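Probable glutamine-binding lipoprotein GlnH (GLNBP) (Mycobacterium tuberculosis, PDB 6H20) binds aspartate, and also asparagine and glutamate, as a solute-binding lipoprotein that probably senses aspartate to regulate protein kinase G. Local coordinates at residues V44-D58 / I89-L101. Sequence-based numbering, arbitrary orientation.
Sequences VADIRARGRLIVGLD and IFGVPSHVEYRIL
L53 to L57 pairs with V96 to I100 as parallel strands, their segment axes 32° apart, and six backbone hydrogen bonds run from L53 N to H95 O (2.9 Å) as far as L101 N to L57 O (2.8 Å). On the sheet face of I54 and E97, a side-on salt bridge extends the pairing: R52 NE and NH2 both donate to E97 OE1, at 2.8 and 3.0 Å. The oxygen lies 3° out of the guanidinium plane; NH2 meets the syn lone pair of OE1, and NE comes nearly along the C-O bond. R52 NH1 bonds R50 O, while I54 CD1 packs over one guanidinium face. E97 arrives extended, with CG anti to the backbone N (chi1 172°). L53, V55, V96 and Y98 project from the other face; V55 CG2 meets V96 CG1 at 3.6 Å, and L57 CD1 approaches the Y98 ring obliquely at CD1. Helix 77-90 covers this face through A82 and A86. At the helical end, I89 CD1 touches both I47 CG2 (3.8 Å) and L53 CD1. The F90 ring sits between I89 CG2 and H95 CB on opposite faces and brings CZ to 3.4 Å from R52 N. A water links R48 NH1, which also bonds D41 O, to I89 O. Strand 53-57, helix 77-90 and strand 96-100 form the beta-alpha-beta unit expected of a periplasmic-binding-protein-like lobe; its C-terminal end approaches the ligand cleft, where the D58 side chain, about 8 Å from the bound asparagine, accepts from G60 N through OD1 and salt-bridges the pocket residue K120 through OD2.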
# COMPACT_ATOMS: atom_id res chain seq x y z
N VAL A 44 17.09 -1.17 17.30
CA VAL A 44 17.12 -0.06 16.37
C VAL A 44 18.35 0.83 16.57
O VAL A 44 18.37 1.96 16.09
CB VAL A 44 15.82 0.76 16.38
CG1 VAL A 44 14.68 -0.10 15.90
CG2 VAL A 44 15.54 1.31 17.77
N ALA A 45 19.38 0.31 17.25
CA ALA A 45 20.54 1.14 17.58
C ALA A 45 21.25 1.63 16.33
O ALA A 45 21.79 2.74 16.31
CB ALA A 45 21.50 0.37 18.49
N ASP A 46 21.27 0.80 15.28
CA ASP A 46 21.93 1.21 14.05
C ASP A 46 21.17 2.33 13.37
O ASP A 46 21.78 3.27 12.82
CB ASP A 46 22.08 0.01 13.11
CG ASP A 46 23.11 -0.99 13.62
OD1 ASP A 46 23.92 -0.62 14.50
OD2 ASP A 46 23.11 -2.14 13.13
N ILE A 47 19.84 2.26 13.38
CA ILE A 47 19.03 3.34 12.82
C ILE A 47 19.26 4.62 13.61
O ILE A 47 19.49 5.70 13.05
CB ILE A 47 17.54 2.95 12.81
CG1 ILE A 47 17.30 1.82 11.80
CG2 ILE A 47 16.67 4.16 12.50
CD1 ILE A 47 15.95 1.14 11.95
N ARG A 48 19.22 4.51 14.94
CA ARG A 48 19.42 5.67 15.79
C ARG A 48 20.78 6.32 15.53
O ARG A 48 20.88 7.55 15.47
CB ARG A 48 19.30 5.25 17.26
CG ARG A 48 18.74 6.32 18.17
CD ARG A 48 18.40 5.74 19.54
NE ARG A 48 19.48 4.89 20.05
CZ ARG A 48 19.35 3.59 20.31
NH1 ARG A 48 18.18 2.98 20.10
NH2 ARG A 48 20.38 2.90 20.77
N ALA A 49 21.82 5.50 15.35
CA ALA A 49 23.15 6.04 15.08
C ALA A 49 23.22 6.71 13.72
O ALA A 49 24.03 7.63 13.52
CB ALA A 49 24.20 4.93 15.17
N ARG A 50 22.41 6.26 12.76
CA ARG A 50 22.37 6.93 11.46
C ARG A 50 21.60 8.25 11.51
O ARG A 50 21.67 9.01 10.54
CB ARG A 50 21.77 6.01 10.38
CG ARG A 50 22.72 4.92 9.90
CD ARG A 50 22.20 4.24 8.65
NE ARG A 50 21.05 3.36 8.92
CZ ARG A 50 21.16 2.10 9.33
NH1 ARG A 50 22.36 1.55 9.50
NH2 ARG A 50 20.07 1.38 9.56
N GLY A 51 20.90 8.52 12.61
CA GLY A 51 20.30 9.82 12.84
C GLY A 51 18.92 9.99 12.25
O GLY A 51 18.26 11.00 12.55
N ARG A 52 18.45 9.04 11.45
CA ARG A 52 17.12 9.14 10.86
C ARG A 52 16.70 7.77 10.36
O ARG A 52 17.53 6.91 10.04
CB ARG A 52 17.06 10.16 9.71
CG ARG A 52 17.61 9.64 8.38
CD ARG A 52 19.13 9.52 8.38
NE ARG A 52 19.65 9.43 7.01
CZ ARG A 52 20.89 9.04 6.72
NH1 ARG A 52 21.73 8.70 7.69
NH2 ARG A 52 21.29 8.98 5.45
N LEU A 53 15.38 7.57 10.31
CA LEU A 53 14.77 6.40 9.71
C LEU A 53 14.59 6.64 8.22
O LEU A 53 14.06 7.69 7.82
CB LEU A 53 13.40 6.17 10.36
CG LEU A 53 12.54 5.00 9.87
CD1 LEU A 53 13.18 3.69 10.32
CD2 LEU A 53 11.10 5.11 10.38
N ILE A 54 15.06 5.71 7.40
CA ILE A 54 14.95 5.83 5.94
C ILE A 54 13.76 5.00 5.48
O ILE A 54 13.72 3.78 5.68
CB ILE A 54 16.25 5.40 5.24
CG1 ILE A 54 17.42 6.25 5.76
CG2 ILE A 54 16.10 5.52 3.73
CD1 ILE A 54 18.79 5.74 5.34
N VAL A 55 12.78 5.68 4.88
CA VAL A 55 11.46 5.13 4.60
C VAL A 55 11.25 5.11 3.09
O VAL A 55 11.37 6.15 2.44
CB VAL A 55 10.37 5.98 5.27
CG1 VAL A 55 8.97 5.42 4.94
CG2 VAL A 55 10.59 6.04 6.77
N GLY A 56 10.88 3.95 2.56
CA GLY A 56 10.57 3.82 1.14
C GLY A 56 9.09 4.05 0.90
O GLY A 56 8.24 3.43 1.55
N LEU A 57 8.79 4.95 -0.03
CA LEU A 57 7.42 5.27 -0.43
C LEU A 57 7.51 6.11 -1.70
O LEU A 57 8.58 6.19 -2.31
CB LEU A 57 6.64 5.96 0.71
CG LEU A 57 7.29 7.08 1.53
CD1 LEU A 57 7.61 8.32 0.69
CD2 LEU A 57 6.37 7.43 2.71
N ASP A 58 6.41 6.74 -2.10
CA ASP A 58 6.46 7.58 -3.30
C ASP A 58 5.58 8.80 -3.08
O ASP A 58 5.12 9.08 -1.97
CB ASP A 58 6.08 6.79 -4.56
CG ASP A 58 4.57 6.53 -4.67
OD1 ASP A 58 3.78 6.93 -3.80
OD2 ASP A 58 4.18 5.90 -5.67
N ILE A 89 11.62 5.45 17.81
CA ILE A 89 13.08 5.34 17.78
C ILE A 89 13.72 6.57 18.40
O ILE A 89 14.63 6.46 19.24
CB ILE A 89 13.59 5.11 16.35
CG1 ILE A 89 13.02 3.81 15.77
CG2 ILE A 89 15.13 5.10 16.32
CD1 ILE A 89 13.34 3.58 14.29
N PHE A 90 13.27 7.75 18.00
CA PHE A 90 13.96 9.00 18.29
C PHE A 90 13.28 9.88 19.33
O PHE A 90 13.91 10.83 19.81
CB PHE A 90 14.12 9.81 17.00
CG PHE A 90 15.00 9.16 15.99
CD1 PHE A 90 16.38 9.24 16.11
CD2 PHE A 90 14.47 8.46 14.93
CE1 PHE A 90 17.21 8.64 15.18
CE2 PHE A 90 15.30 7.86 13.99
CZ PHE A 90 16.67 7.95 14.13
N GLY A 91 12.03 9.60 19.68
CA GLY A 91 11.28 10.43 20.60
C GLY A 91 10.37 11.43 19.93
O GLY A 91 9.37 11.85 20.54
N VAL A 92 10.68 11.83 18.70
CA VAL A 92 9.81 12.67 17.88
C VAL A 92 9.78 12.13 16.46
O VAL A 92 10.72 11.45 16.01
CB VAL A 92 10.29 14.14 17.85
CG1 VAL A 92 10.30 14.73 19.26
CG2 VAL A 92 11.67 14.25 17.23
N PRO A 93 8.69 12.39 15.73
CA PRO A 93 8.54 11.76 14.40
C PRO A 93 9.35 12.38 13.27
O PRO A 93 9.35 11.81 12.17
CB PRO A 93 7.03 11.89 14.13
CG PRO A 93 6.56 13.01 14.99
CD PRO A 93 7.45 13.02 16.20
N SER A 94 10.04 13.50 13.47
CA SER A 94 10.58 14.25 12.33
C SER A 94 11.92 13.73 11.80
O SER A 94 12.44 14.30 10.84
CB SER A 94 10.69 15.74 12.66
OG SER A 94 11.44 15.94 13.84
N HIS A 95 12.48 12.66 12.37
CA HIS A 95 13.78 12.15 11.93
C HIS A 95 13.58 11.05 10.88
O HIS A 95 13.85 9.86 11.11
CB HIS A 95 14.59 11.65 13.11
CG HIS A 95 14.98 12.73 14.07
ND1 HIS A 95 14.26 13.01 15.21
CD2 HIS A 95 16.02 13.60 14.05
CE1 HIS A 95 14.84 14.01 15.85
NE2 HIS A 95 15.90 14.39 15.17
N VAL A 96 13.13 11.47 9.70
CA VAL A 96 12.82 10.57 8.60
C VAL A 96 13.42 11.13 7.31
O VAL A 96 13.32 12.34 7.04
CB VAL A 96 11.29 10.40 8.43
CG1 VAL A 96 10.98 9.60 7.19
CG2 VAL A 96 10.68 9.73 9.66
N GLU A 97 14.03 10.26 6.52
CA GLU A 97 14.43 10.55 5.15
C GLU A 97 13.72 9.56 4.24
O GLU A 97 13.59 8.37 4.57
CB GLU A 97 15.95 10.41 5.00
CG GLU A 97 16.46 10.49 3.56
CD GLU A 97 17.97 10.33 3.46
OE1 GLU A 97 18.57 9.79 4.41
OE2 GLU A 97 18.57 10.76 2.45
N TYR A 98 13.21 10.04 3.11
CA TYR A 98 12.45 9.21 2.18
C TYR A 98 13.33 8.77 1.02
O TYR A 98 14.19 9.52 0.55
CB TYR A 98 11.21 9.96 1.65
CG TYR A 98 10.33 10.43 2.77
CD1 TYR A 98 9.57 9.53 3.51
CD2 TYR A 98 10.31 11.76 3.15
CE1 TYR A 98 8.79 9.94 4.56
CE2 TYR A 98 9.54 12.19 4.21
CZ TYR A 98 8.78 11.27 4.92
OH TYR A 98 8.01 11.66 5.98
N ARG A 99 13.16 7.52 0.60
CA ARG A 99 13.67 7.04 -0.67
C ARG A 99 12.47 6.82 -1.58
O ARG A 99 11.60 6.01 -1.25
CB ARG A 99 14.48 5.75 -0.55
CG ARG A 99 15.14 5.38 -1.89
CD ARG A 99 15.93 4.07 -1.88
NE ARG A 99 17.08 4.11 -0.98
CZ ARG A 99 18.33 4.37 -1.36
NH1 ARG A 99 18.61 4.62 -2.64
NH2 ARG A 99 19.30 4.37 -0.46
N ILE A 100 12.43 7.53 -2.69
CA ILE A 100 11.28 7.44 -3.59
C ILE A 100 11.38 6.14 -4.39
O ILE A 100 12.37 5.92 -5.10
CB ILE A 100 11.20 8.66 -4.51
CG1 ILE A 100 11.18 9.95 -3.68
CG2 ILE A 100 9.99 8.56 -5.43
CD1 ILE A 100 10.01 10.10 -2.76
N LEU A 101 10.36 5.29 -4.27
CA LEU A 101 10.34 3.97 -4.87
C LEU A 101 8.99 3.76 -5.53
O LEU A 101 7.96 4.16 -4.98
CB LEU A 101 10.45 2.89 -3.76
CG LEU A 101 11.68 2.77 -2.87
CD1 LEU A 101 11.42 1.76 -1.79
CD2 LEU A 101 12.90 2.38 -3.68
O HOH W 1 15.71 4.14 20.33